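Local coordinates for phosphoribosylformylglycinamidine synthase 2 (Thermus thermophilus, PDB 3VIU), which belongs to the PurM-like, AIR synthase-related family and carries two successive pairs of N- and C-terminal family domains, with ADP and magnesium bound in the model, at residues A191-P196 with T337-V342; Q20-E25 with A353-E358; E569-L574 with V645-L650. One frame throughout, in Å; residues are numbered along the deposited sequence.

Interactions 1 and 2 are neighbours, whereas interaction 3 lies on the other side of the chain's centre. The centres of interactions 1 and 2 are about 18 Å apart, and the two meet directly where Val342 CG1 packs 3.3 Å from Val355 O; both reach the same seven-stranded mixed sheet. Along the chain, interaction 1 is nested within the loop that interaction 2 closes. Interaction 3 belongs to the second C-terminal AIR synthase-related domain, at a sheet of the same strand order; its centre lies about 65 Å from that of interaction 1 and about 64 Å from that of interaction 2. None of the six segments includes a residue of the ADP pocket or the magnesium site.

Interaction 1: residues A191-P196 with T337-V342; sequences ASLGRP and TIPERV
Thr337 carries this contact, and its side chain is best followed outward from CB, which sits 3.6 Å from Ser192 O. At CB the chain divides. OG1 takes the crowded position between the backbone N and the carbonyl carbon (chi1 54°), which places it inside the type II turn Ser192-Arg195. It donates to Ser192 O at 2.8 Å, in the carbonyl plane and on a lone pair. In return Arg195 N donates to Thr337 OG1 at 2.9 Å, with a nearly straight N-H...O angle of 165°. One hydroxyl thus bridges the first carbonyl and the last amide of the turn. The methyl CG2, anti to the carbonyl carbon, lies by Ala191 CB at 3.9 Å. Thr337 N completes the grip by donating to Arg195 O at 2.9 Å, nearly along the C=O axis. The Leu193 side chain crosses that of Pro339 obliquely, CD1 lying 3.7 Å from Pro339 CD. Gly194, third in the turn, has the positive phi (81°) that favours glycine there. The polar end of Arg195 leads away to a salt bridge with Glu317. The arrangement is a type II turn feeding strand 196-201 into antiparallel pairing with strand 331-338 in the seven-stranded sheet of the first C-terminal AIR synthase-related domain.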
ATOM      1  N   ALA A 191       8.502 -11.702  23.941  1.00 38.70           N
ATOM      2  CA  ALA A 191       8.025 -12.407  25.121  1.00 35.86           C
ATOM      3  C   ALA A 191       9.217 -12.846  25.962  1.00 33.42           C
ATOM      4  O   ALA A 191      10.231 -13.290  25.425  1.00 33.16           O
ATOM      5  CB  ALA A 191       7.203 -13.622  24.702  1.00 36.29           C
ATOM      6  N   SER A 192       9.103 -12.716  27.279  1.00 31.42           N
ATOM      7  CA  SER A 192      10.187 -13.116  28.173  1.00 29.88           C
ATOM      8  C   SER A 192       9.966 -14.546  28.638  1.00 28.39           C
ATOM      9  O   SER A 192       8.887 -15.112  28.466  1.00 26.48           O
ATOM     10  CB  SER A 192      10.276 -12.175  29.379  1.00 29.38           C
ATOM     11  OG  SER A 192       9.051 -12.131  30.093  1.00 31.52           O
ATOM     12  N   LEU A 193      10.991 -15.138  29.228  1.00 28.23           N
ATOM     13  CA  LEU A 193      10.871 -16.510  29.681  1.00 29.95           C
ATOM     14  C   LEU A 193       9.938 -16.662  30.873  1.00 30.02           C
ATOM     15  O   LEU A 193       9.925 -15.823  31.767  1.00 32.17           O
ATOM     16  CB  LEU A 193      12.249 -17.070  30.021  1.00 30.33           C
ATOM     17  CG  LEU A 193      12.269 -18.552  30.393  1.00 31.72           C
ATOM     18  CD1 LEU A 193      11.442 -19.369  29.392  1.00 31.36           C
ATOM     19  CD2 LEU A 193      13.712 -19.015  30.432  1.00 31.87           C
ATOM     20  N   GLY A 194       9.146 -17.729  30.868  1.00 30.31           N
ATOM     21  CA  GLY A 194       8.232 -17.988  31.969  1.00 28.29           C
ATOM     22  C   GLY A 194       6.922 -17.229  31.949  1.00 27.19           C
ATOM     23  O   GLY A 194       6.277 -17.068  32.980  1.00 26.13           O
ATOM     24  N   ARG A 195       6.511 -16.778  30.772  1.00 27.19           N
ATOM     25  CA  ARG A 195       5.277 -16.018  30.643  1.00 25.78           C
ATOM     26  C   ARG A 195       4.160 -16.817  29.989  1.00 24.64           C
ATOM     27  O   ARG A 195       4.404 -17.692  29.162  1.00 26.47           O
ATOM     28  CB  ARG A 195       5.526 -14.767  29.798  1.00 24.80           C
ATOM     29  CG  ARG A 195       6.740 -13.965  30.216  1.00 27.41           C
ATOM     30  CD  ARG A 195       6.596 -13.520  31.655  1.00 29.33           C
ATOM     31  NE  ARG A 195       5.334 -12.822  31.834  1.00 27.47           N
ATOM     32  CZ  ARG A 195       4.530 -13.001  32.871  1.00 27.11           C
ATOM     33  NH1 ARG A 195       4.861 -13.856  33.822  1.00 26.52           N
ATOM     34  NH2 ARG A 195       3.387 -12.338  32.942  1.00 26.69           N
ATOM     35  N   PRO A 196       2.913 -16.548  30.379  1.00 23.56           N
ATOM     36  CA  PRO A 196       1.811 -17.278  29.757  1.00 23.04           C
ATOM     37  C   PRO A 196       1.448 -16.487  28.493  1.00 23.53           C
ATOM     38  O   PRO A 196       1.760 -15.298  28.397  1.00 22.58           O
ATOM     39  CB  PRO A 196       0.722 -17.211  30.816  1.00 22.60           C
ATOM     40  CG  PRO A 196       0.951 -15.863  31.423  1.00 22.56           C
ATOM     41  CD  PRO A 196       2.458 -15.845  31.590  1.00 22.74           C
ATOM     42  N   THR A 337       5.896 -19.632  27.559  1.00 16.38           N
ATOM     43  CA  THR A 337       7.238 -19.643  26.998  1.00 18.68           C
ATOM     44  C   THR A 337       8.110 -20.631  27.759  1.00 19.70           C
ATOM     45  O   THR A 337       7.944 -20.821  28.964  1.00 21.88           O
ATOM     46  CB  THR A 337       7.905 -18.245  27.061  1.00 18.24           C
ATOM     47  OG1 THR A 337       7.871 -17.750  28.408  1.00 16.42           O
ATOM     48  CG2 THR A 337       7.189 -17.273  26.135  1.00 15.51           C
ATOM     49  N   ILE A 338       9.029 -21.265  27.037  1.00 21.21           N
ATOM     50  CA  ILE A 338       9.958 -22.225  27.613  1.00 21.85           C
ATOM     51  C   ILE A 338      11.348 -21.865  27.092  1.00 23.55           C
ATOM     52  O   ILE A 338      11.473 -21.202  26.067  1.00 22.57           O
ATOM     53  CB  ILE A 338       9.604 -23.682  27.199  1.00 20.59           C
ATOM     54  CG1 ILE A 338       9.571 -23.807  25.681  1.00 20.12           C
ATOM     55  CG2 ILE A 338       8.251 -24.083  27.777  1.00 19.30           C
ATOM     56  CD1 ILE A 338       9.265 -25.216  25.204  1.00 20.76           C
ATOM     57  N   PRO A 339      12.410 -22.286  27.794  1.00 25.53           N
ATOM     58  CA  PRO A 339      13.782 -21.984  27.367  1.00 26.06           C
ATOM     59  C   PRO A 339      14.252 -22.750  26.126  1.00 28.12           C
ATOM     60  O   PRO A 339      15.098 -22.268  25.373  1.00 28.09           O
ATOM     61  CB  PRO A 339      14.607 -22.310  28.610  1.00 26.53           C
ATOM     62  CG  PRO A 339      13.840 -23.441  29.224  1.00 26.33           C
ATOM     63  CD  PRO A 339      12.404 -22.966  29.102  1.00 26.14           C
ATOM     64  N   GLU A 340      13.712 -23.943  25.913  1.00 29.94           N
ATOM     65  CA  GLU A 340      14.084 -24.737  24.748  1.00 32.42           C
ATOM     66  C   GLU A 340      13.496 -24.076  23.503  1.00 32.76           C
ATOM     67  O   GLU A 340      12.282 -23.927  23.389  1.00 33.01           O
ATOM     68  CB  GLU A 340      13.542 -26.162  24.869  1.00 33.34           C
ATOM     69  CG  GLU A 340      13.742 -26.789  26.231  1.00 36.01           C
ATOM     70  CD  GLU A 340      12.672 -26.381  27.213  1.00 36.10           C
ATOM     71  OE1 GLU A 340      12.481 -25.172  27.423  1.00 36.15           O
ATOM     72  OE2 GLU A 340      12.014 -27.275  27.779  1.00 40.76           O
ATOM     73  N   ARG A 341      14.360 -23.684  22.574  1.00 33.15           N
ATOM     74  CA  ARG A 341      13.909 -23.027  21.354  1.00 33.71           C
ATOM     75  C   ARG A 341      13.155 -24.002  20.458  1.00 33.24           C
ATOM     76  O   ARG A 341      13.675 -24.482  19.449  1.00 32.76           O
ATOM     77  CB  ARG A 341      15.104 -22.425  20.620  1.00 35.52           C
ATOM     78  CG  ARG A 341      15.887 -21.472  21.495  1.00 37.79           C
ATOM     79  CD  ARG A 341      16.810 -20.587  20.701  1.00 42.19           C
ATOM     80  NE  ARG A 341      17.560 -19.707  21.590  1.00 47.18           N
ATOM     81  CZ  ARG A 341      18.393 -18.757  21.176  1.00 49.93           C
ATOM     82  NH1 ARG A 341      18.584 -18.562  19.875  1.00 49.09           N
ATOM     83  NH2 ARG A 341      19.033 -18.001  22.064  1.00 49.61           N
ATOM     84  N   VAL A 342      11.914 -24.276  20.837  1.00 31.11           N
ATOM     85  CA  VAL A 342      11.076 -25.213  20.102  1.00 28.41           C
ATOM     86  C   VAL A 342       9.608 -24.804  20.145  1.00 26.13           C
ATOM     87  O   VAL A 342       9.181 -24.033  21.015  1.00 23.98           O
ATOM     88  CB  VAL A 342      11.197 -26.640  20.711  1.00 28.97           C
ATOM     89  CG1 VAL A 342      10.130 -27.550  20.148  1.00 30.98           C
ATOM     90  CG2 VAL A 342      12.567 -27.213  20.427  1.00 28.11           C
TER

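Interaction 2: residues Q20-E25 with A353-E358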
ATOM      1  N   GLN A  20      16.853 -33.086   8.056  1.00 45.04           N
ATOM      2  CA  GLN A  20      18.180 -32.804   8.585  1.00 48.07           C
ATOM      3  C   GLN A  20      18.166 -31.656   9.594  1.00 48.49           C
ATOM      4  O   GLN A  20      19.161 -31.399  10.266  1.00 49.76           O
ATOM      5  CB  GLN A  20      19.166 -32.524   7.444  1.00 50.52           C
ATOM      6  CG  GLN A  20      18.708 -31.491   6.427  1.00 55.10           C
ATOM      7  CD  GLN A  20      19.593 -31.462   5.183  1.00 58.03           C
ATOM      8  OE1 GLN A  20      19.711 -32.460   4.465  1.00 58.81           O
ATOM      9  NE2 GLN A  20      20.218 -30.315   4.924  1.00 59.65           N
ATOM     10  N   ARG A  21      17.036 -30.966   9.705  1.00 48.41           N
ATOM     11  CA  ARG A  21      16.903 -29.876  10.666  1.00 48.12           C
ATOM     12  C   ARG A  21      16.268 -30.452  11.928  1.00 47.69           C
ATOM     13  O   ARG A  21      16.419 -29.899  13.016  1.00 48.30           O
ATOM     14  CB  ARG A  21      15.996 -28.767  10.132  1.00 48.93           C
ATOM     15  CG  ARG A  21      16.460 -28.085   8.855  1.00 50.90           C
ATOM     16  CD  ARG A  21      17.571 -27.071   9.081  1.00 49.79           C
ATOM     17  NE  ARG A  21      17.486 -26.020   8.071  1.00 49.72           N
ATOM     18  CZ  ARG A  21      16.519 -25.105   8.034  1.00 49.51           C
ATOM     19  NH1 ARG A  21      15.569 -25.109   8.957  1.00 49.58           N
ATOM     20  NH2 ARG A  21      16.481 -24.206   7.060  1.00 48.93           N
ATOM     21  N   LEU A  22      15.543 -31.558  11.771  1.00 45.70           N
ATOM     22  CA  LEU A  22      14.877 -32.216  12.891  1.00 44.49           C
ATOM     23  C   LEU A  22      15.667 -33.429  13.375  1.00 44.38           C
ATOM     24  O   LEU A  22      15.398 -33.960  14.450  1.00 44.34           O
ATOM     25  CB  LEU A  22      13.476 -32.692  12.492  1.00 43.08           C
ATOM     26  CG  LEU A  22      12.434 -31.711  11.955  1.00 42.24           C
ATOM     27  CD1 LEU A  22      11.136 -32.459  11.719  1.00 39.70           C
ATOM     28  CD2 LEU A  22      12.219 -30.578  12.937  1.00 41.82           C
ATOM     29  N   GLY A  23      16.634 -33.870  12.575  1.00 44.43           N
ATOM     30  CA  GLY A  23      17.414 -35.035  12.948  1.00 44.60           C
ATOM     31  C   GLY A  23      16.517 -36.261  12.951  1.00 44.56           C
ATOM     32  O   GLY A  23      16.848 -37.291  13.540  1.00 43.98           O
ATOM     33  N   ARG A  24      15.369 -36.131  12.290  1.00 44.56           N
ATOM     34  CA  ARG A  24      14.380 -37.200  12.183  1.00 44.52           C
ATOM     35  C   ARG A  24      13.294 -36.758  11.205  1.00 44.77           C
ATOM     36  O   ARG A  24      13.285 -35.610  10.756  1.00 45.51           O
ATOM     37  CB  ARG A  24      13.737 -37.477  13.545  1.00 43.97           C
ATOM     38  CG  ARG A  24      12.761 -36.396  13.993  1.00 44.40           C
ATOM     39  CD  ARG A  24      12.020 -36.779  15.265  1.00 42.97           C
ATOM     40  NE  ARG A  24      10.862 -35.918  15.491  1.00 42.58           N
ATOM     41  CZ  ARG A  24      10.933 -34.613  15.731  1.00 42.40           C
ATOM     42  NH1 ARG A  24      12.116 -34.011  15.778  1.00 42.36           N
ATOM     43  NH2 ARG A  24       9.822 -33.910  15.915  1.00 39.31           N
ATOM     44  N   GLU A  25      12.380 -37.667  10.876  1.00 44.11           N
ATOM     45  CA  GLU A  25      11.284 -37.346   9.970  1.00 42.67           C
ATOM     46  C   GLU A  25      10.087 -36.823  10.753  1.00 39.99           C
ATOM     47  O   GLU A  25       9.719 -37.374  11.788  1.00 39.89           O
ATOM     48  CB  GLU A  25      10.864 -38.576   9.167  1.00 45.58           C
ATOM     49  CG  GLU A  25      11.870 -38.995   8.114  1.00 49.93           C
ATOM     50  CD  GLU A  25      11.370 -40.149   7.275  1.00 52.37           C
ATOM     51  OE1 GLU A  25      11.101 -41.225   7.855  1.00 54.51           O
ATOM     52  OE2 GLU A  25      11.244 -39.978   6.042  1.00 52.62           O
ATOM     53  N   ALA A 353       3.455 -32.513  18.333  1.00 26.96           N
ATOM     54  CA  ALA A 353       4.425 -31.835  17.489  1.00 27.32           C
ATOM     55  C   ALA A 353       5.440 -31.083  18.331  1.00 28.05           C
ATOM     56  O   ALA A 353       5.106 -30.493  19.363  1.00 27.68           O
ATOM     57  CB  ALA A 353       3.722 -30.874  16.539  1.00 27.93           C
ATOM     58  N   GLU A 354       6.684 -31.103  17.877  1.00 27.93           N
ATOM     59  CA  GLU A 354       7.760 -30.429  18.575  1.00 29.72           C
ATOM     60  C   GLU A 354       8.885 -30.205  17.587  1.00 30.49           C
ATOM     61  O   GLU A 354       9.800 -31.021  17.462  1.00 32.63           O
ATOM     62  CB  GLU A 354       8.244 -31.281  19.750  1.00 30.91           C
ATOM     63  CG  GLU A 354       9.505 -30.760  20.412  1.00 34.49           C
ATOM     64  CD  GLU A 354       9.780 -31.422  21.740  1.00 35.91           C
ATOM     65  OE1 GLU A 354       9.120 -31.053  22.738  1.00 36.78           O
ATOM     66  OE2 GLU A 354      10.652 -32.318  21.779  1.00 38.40           O
ATOM     67  N   VAL A 355       8.810 -29.093  16.872  1.00 28.83           N
ATOM     68  CA  VAL A 355       9.824 -28.789  15.886  1.00 27.88           C
ATOM     69  C   VAL A 355      10.600 -27.566  16.331  1.00 27.56           C
ATOM     70  O   VAL A 355      10.053 -26.680  16.988  1.00 27.84           O
ATOM     71  CB  VAL A 355       9.181 -28.530  14.516  1.00 26.85           C
ATOM     72  CG1 VAL A 355       8.139 -29.605  14.232  1.00 27.01           C
ATOM     73  CG2 VAL A 355       8.548 -27.164  14.483  1.00 26.82           C
ATOM     74  N   PRO A 356      11.900 -27.516  16.010  1.00 26.58           N
ATOM     75  CA  PRO A 356      12.702 -26.358  16.410  1.00 26.84           C
ATOM     76  C   PRO A 356      12.145 -25.082  15.771  1.00 27.43           C
ATOM     77  O   PRO A 356      11.732 -25.095  14.611  1.00 27.63           O
ATOM     78  CB  PRO A 356      14.098 -26.714  15.898  1.00 25.29           C
ATOM     79  CG  PRO A 356      14.113 -28.208  16.002  1.00 24.39           C
ATOM     80  CD  PRO A 356      12.753 -28.589  15.470  1.00 24.49           C
ATOM     81  N   THR A 357      12.129 -23.995  16.538  1.00 27.28           N
ATOM     82  CA  THR A 357      11.626 -22.713  16.057  1.00 27.63           C
ATOM     83  C   THR A 357      12.372 -22.262  14.803  1.00 29.66           C
ATOM     84  O   THR A 357      11.752 -21.898  13.803  1.00 30.03           O
ATOM     85  CB  THR A 357      11.762 -21.623  17.140  1.00 26.14           C
ATOM     86  OG1 THR A 357      13.140 -21.487  17.509  1.00 28.19           O
ATOM     87  CG2 THR A 357      10.953 -21.991  18.371  1.00 24.22           C
ATOM     88  N   GLU A 358      13.700 -22.295  14.852  1.00 31.16           N
ATOM     89  CA  GLU A 358      14.511 -21.886  13.704  1.00 32.61           C
ATOM     90  C   GLU A 358      14.127 -22.635  12.431  1.00 31.71           C
ATOM     91  O   GLU A 358      14.045 -22.049  11.353  1.00 30.35           O
ATOM     92  CB  GLU A 358      15.995 -22.130  13.972  1.00 34.64           C
ATOM     93  CG  GLU A 358      16.876 -21.644  12.835  1.00 39.23           C
ATOM     94  CD  GLU A 358      18.287 -22.179  12.904  1.00 41.43           C
ATOM     95  OE1 GLU A 358      18.471 -23.396  12.689  1.00 43.32           O
ATOM     96  OE2 GLU A 358      19.208 -21.383  13.175  1.00 42.55           O
TER
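The first shell is a small apolar cluster built on Leu22. Its CG stands anti to the carbonyl carbon, and chi2 (-177°) sends CD1 anti to CA and leaves CD2, the other branch, to meet Pro356 CD at only 3.3 Å, a tight approach. The two side chains cross obliquely there. The same methyl CD2 lies 4.0 Å from Val355 CB, and here Leu22 and Val355 run side by side, pointing the same way. Next to this cluster, Pro356 CG comes within 4.1 Å of Arg21 O.

A polar contact flanks the cluster. Arg24 starts from the crowded rotamer, between the backbone N and the carbonyl carbon, and is extended from CG to NE, which brings its guanidinium to the strand. Arg24 NH2 donates to Glu354 O at 3.3 Å with an N-H...O angle of 154°. The acceptor sits at the edge of the guanidinium, near its plane, but the donor stands 49° out of the carbonyl plane and so does not use a lone pair. Gly23 is the first residue to leave helical backbone angles, with positive phi, and the chain then turns to Arg24.

Beyond this, Glu30 of helix 28-37 forms a salt bridge with Arg24 NH2 and accepts from Glu354 N, tying the arginine and the edge strand 350-356 to the same carboxylate. The Glu354 side chain pairs with Arg344, while Arg21 NH2 donates to Glu362 O. The contact thereby joins helix 12-22, in the linker domain, to the sheet's outermost strand and to helix 357-361, which has Pro356 at its N-cap.

Chemically, the hydrogen bond between the segments goes to a neutral carbonyl, and the arginines have their strongest polar partners elsewhere, so packing of Leu22, Pro356 and the arginine chains probably contributes more than charge pairing between the segments.

Interaction 3: residues E569-L574 with V645-L650; sequences EERGEL and VREEGL
Glu570 holds CG anti to the carbonyl carbon (chi1 -44°) and runs extended beyond it; Glu647 adopts the same first torsion and an equally extended chain, so Glu570 reaches the backbone of Arg646, and Glu647 the side chain of Arg571. Glu570 OE1 arrives at Arg646 N, 3.1 Å away, in a weak hydrogen bond bent to 122° at the hydrogen. The same oxygen touches Val645 CG2 at 3.4 Å, the methyl being anti to the backbone N. Glu570 OE2 turns to a salt bridge with Arg685.

Both segments are loops that follow strands 563-567 and 641-644 of the seven-stranded sheet in the second C-terminal AIR synthase-related domain. Strand 684-690, which supplies Arg685, runs between those two strands, so this arginine is well placed to serve the buried Glu570.

Glu647 lies across the stem of Arg571 at about a right angle. Its OE2 is 3.3 Å from Arg571 CG and equally 3.3 Å from Arg571 NE, but it stands well out of the guanidinium plane, and the two flat groups are turned 66° apart. The salt bridge is therefore one of charge alone, with no N-H aimed at the oxygen; Arg571 NH1 has a second partner in Glu651. Glu570 OE1 and Glu647 OE1 approach to 3.8 Å, a like-charge pair that Arg685 and Arg571 would be expected to offset.

Further along, Gly649 sits at the N-cap of helix 650-653, and its N donates to Glu648 OE1 at 2.7 Å. Just beyond it, Leu574 CD2 packs on Leu650 CB at 4.3 Å, with Val579 and Leu583 of helix 578-584 touching Leu574 and Leu650 respectively.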
ATOM      1  N   GLU A 569       9.269  21.373 -17.133  1.00 22.99           N
ATOM      2  CA  GLU A 569       8.915  21.781 -18.490  1.00 25.64           C
ATOM      3  C   GLU A 569       7.605  21.223 -19.036  1.00 25.92           C
ATOM      4  O   GLU A 569       7.092  20.202 -18.559  1.00 25.15           O
ATOM      5  CB  GLU A 569      10.079  21.487 -19.436  1.00 27.74           C
ATOM      6  CG  GLU A 569      11.113  22.618 -19.395  1.00 33.44           C
ATOM      7  CD  GLU A 569      12.487  22.217 -19.887  1.00 36.54           C
ATOM      8  OE1 GLU A 569      13.381  23.089 -19.866  1.00 36.48           O
ATOM      9  OE2 GLU A 569      12.676  21.042 -20.283  1.00 38.89           O
ATOM     10  N   GLU A 570       7.069  21.917 -20.037  1.00 25.02           N
ATOM     11  CA  GLU A 570       5.791  21.570 -20.650  1.00 26.31           C
ATOM     12  C   GLU A 570       5.784  20.288 -21.450  1.00 25.77           C
ATOM     13  O   GLU A 570       4.760  19.620 -21.540  1.00 24.84           O
ATOM     14  CB  GLU A 570       5.318  22.708 -21.560  1.00 27.55           C
ATOM     15  CG  GLU A 570       5.466  24.095 -20.964  1.00 31.52           C
ATOM     16  CD  GLU A 570       4.916  25.180 -21.869  1.00 32.72           C
ATOM     17  OE1 GLU A 570       5.059  25.055 -23.106  1.00 33.37           O
ATOM     18  OE2 GLU A 570       4.352  26.162 -21.344  1.00 32.95           O
ATOM     19  N   ARG A 571       6.924  19.957 -22.045  1.00 27.22           N
ATOM     20  CA  ARG A 571       7.037  18.756 -22.856  1.00 27.23           C
ATOM     21  C   ARG A 571       7.090  17.462 -22.068  1.00 24.98           C
ATOM     22  O   ARG A 571       7.931  17.295 -21.190  1.00 26.02           O
ATOM     23  CB  ARG A 571       8.284  18.818 -23.737  1.00 30.97           C
ATOM     24  CG  ARG A 571       8.009  19.161 -25.183  1.00 38.44           C
ATOM     25  CD  ARG A 571       9.169  18.731 -26.063  1.00 43.64           C
ATOM     26  NE  ARG A 571       8.962  19.074 -27.470  1.00 50.42           N
ATOM     27  CZ  ARG A 571       7.933  18.661 -28.206  1.00 52.22           C
ATOM     28  NH1 ARG A 571       7.000  17.886 -27.672  1.00 53.97           N
ATOM     29  NH2 ARG A 571       7.841  19.015 -29.482  1.00 54.16           N
ATOM     30  N   GLY A 572       6.179  16.554 -22.396  1.00 21.94           N
ATOM     31  CA  GLY A 572       6.150  15.248 -21.768  1.00 20.90           C
ATOM     32  C   GLY A 572       6.457  14.245 -22.870  1.00 19.21           C
ATOM     33  O   GLY A 572       6.606  14.635 -24.028  1.00 20.17           O
ATOM     34  N   GLU A 573       6.566  12.964 -22.535  1.00 18.92           N
ATOM     35  CA  GLU A 573       6.842  11.950 -23.550  1.00 18.50           C
ATOM     36  C   GLU A 573       5.572  11.119 -23.769  1.00 18.00           C
ATOM     37  O   GLU A 573       4.676  11.097 -22.915  1.00 18.61           O
ATOM     38  CB  GLU A 573       8.008  11.058 -23.110  1.00 21.13           C
ATOM     39  CG  GLU A 573       9.199  11.824 -22.532  1.00 25.71           C
ATOM     40  CD  GLU A 573      10.367  10.921 -22.128  1.00 30.06           C
ATOM     41  OE1 GLU A 573      11.179  11.344 -21.273  1.00 31.04           O
ATOM     42  OE2 GLU A 573      10.486   9.795 -22.667  1.00 32.49           O
ATOM     43  N   LEU A 574       5.494  10.427 -24.901  1.00 15.49           N
ATOM     44  CA  LEU A 574       4.309   9.637 -25.218  1.00 15.89           C
ATOM     45  C   LEU A 574       4.407   8.145 -24.912  1.00 15.85           C
ATOM     46  O   LEU A 574       3.388   7.459 -24.868  1.00 16.74           O
ATOM     47  CB  LEU A 574       3.956   9.822 -26.699  1.00 15.85           C
ATOM     48  CG  LEU A 574       3.822  11.284 -27.134  1.00 15.05           C
ATOM     49  CD1 LEU A 574       3.741  11.378 -28.645  1.00 13.09           C
ATOM     50  CD2 LEU A 574       2.597  11.887 -26.475  1.00 12.85           C
ATOM     51  N   VAL A 645       0.476  27.829 -23.435  1.00 25.11           N
ATOM     52  CA  VAL A 645       1.431  26.744 -23.542  1.00 28.29           C
ATOM     53  C   VAL A 645       2.182  27.033 -24.834  1.00 29.43           C
ATOM     54  O   VAL A 645       1.582  27.097 -25.906  1.00 29.88           O
ATOM     55  CB  VAL A 645       0.730  25.369 -23.600  1.00 27.45           C
ATOM     56  CG1 VAL A 645      -0.145  25.273 -24.826  1.00 31.27           C
ATOM     57  CG2 VAL A 645       1.761  24.272 -23.602  1.00 29.05           C
ATOM     58  N   ARG A 646       3.492  27.223 -24.723  1.00 31.78           N
ATOM     59  CA  ARG A 646       4.323  27.559 -25.876  1.00 34.51           C
ATOM     60  C   ARG A 646       4.557  26.488 -26.918  1.00 35.77           C
ATOM     61  O   ARG A 646       4.926  26.791 -28.053  1.00 35.06           O
ATOM     62  CB  ARG A 646       5.662  28.099 -25.398  1.00 35.71           C
ATOM     63  CG  ARG A 646       5.510  29.452 -24.777  1.00 40.29           C
ATOM     64  CD  ARG A 646       6.829  30.045 -24.386  1.00 45.14           C
ATOM     65  NE  ARG A 646       6.622  31.350 -23.773  1.00 48.76           N
ATOM     66  CZ  ARG A 646       7.550  32.009 -23.094  1.00 50.87           C
ATOM     67  NH1 ARG A 646       8.763  31.485 -22.939  1.00 51.36           N
ATOM     68  NH2 ARG A 646       7.254  33.183 -22.558  1.00 51.14           N
ATOM     69  N   GLU A 647       4.349  25.236 -26.548  1.00 37.35           N
ATOM     70  CA  GLU A 647       4.547  24.171 -27.508  1.00 38.75           C
ATOM     71  C   GLU A 647       3.225  23.502 -27.790  1.00 39.05           C
ATOM     72  O   GLU A 647       2.473  23.189 -26.871  1.00 39.59           O
ATOM     73  CB  GLU A 647       5.521  23.143 -26.958  1.00 41.56           C
ATOM     74  CG  GLU A 647       6.866  23.711 -26.602  1.00 46.10           C
ATOM     75  CD  GLU A 647       7.689  22.733 -25.804  1.00 49.50           C
ATOM     76  OE1 GLU A 647       7.331  22.478 -24.634  1.00 50.05           O
ATOM     77  OE2 GLU A 647       8.685  22.214 -26.350  1.00 51.34           O
ATOM     78  N   GLU A 648       2.923  23.311 -29.063  1.00 40.21           N
ATOM     79  CA  GLU A 648       1.694  22.627 -29.418  1.00 39.41           C
ATOM     80  C   GLU A 648       2.137  21.198 -29.690  1.00 36.17           C
ATOM     81  O   GLU A 648       3.335  20.904 -29.704  1.00 34.18           O
ATOM     82  CB  GLU A 648       1.057  23.255 -30.658  1.00 42.90           C
ATOM     83  CG  GLU A 648      -0.351  23.775 -30.413  1.00 47.37           C
ATOM     84  CD  GLU A 648      -1.411  22.683 -30.444  1.00 51.53           C
ATOM     85  OE1 GLU A 648      -1.193  21.620 -29.821  1.00 52.63           O
ATOM     86  OE2 GLU A 648      -2.470  22.891 -31.087  1.00 53.71           O
ATOM     87  N   GLY A 649       1.178  20.310 -29.905  1.00 33.70           N
ATOM     88  CA  GLY A 649       1.519  18.927 -30.145  1.00 29.82           C
ATOM     89  C   GLY A 649       1.134  18.131 -28.920  1.00 28.28           C
ATOM     90  O   GLY A 649       1.143  18.639 -27.800  1.00 26.69           O
ATOM     91  N   LEU A 650       0.796  16.871 -29.135  1.00 27.63           N
ATOM     92  CA  LEU A 650       0.384  15.997 -28.052  1.00 26.74           C
ATOM     93  C   LEU A 650       1.412  15.926 -26.932  1.00 25.58           C
ATOM     94  O   LEU A 650       1.055  15.940 -25.761  1.00 26.39           O
ATOM     95  CB  LEU A 650       0.101  14.595 -28.598  1.00 24.98           C
ATOM     96  CG  LEU A 650      -0.926  14.539 -29.730  1.00 24.38           C
ATOM     97  CD1 LEU A 650      -1.111  13.105 -30.178  1.00 26.34           C
ATOM     98  CD2 LEU A 650      -2.242  15.120 -29.262  1.00 24.64           C
TER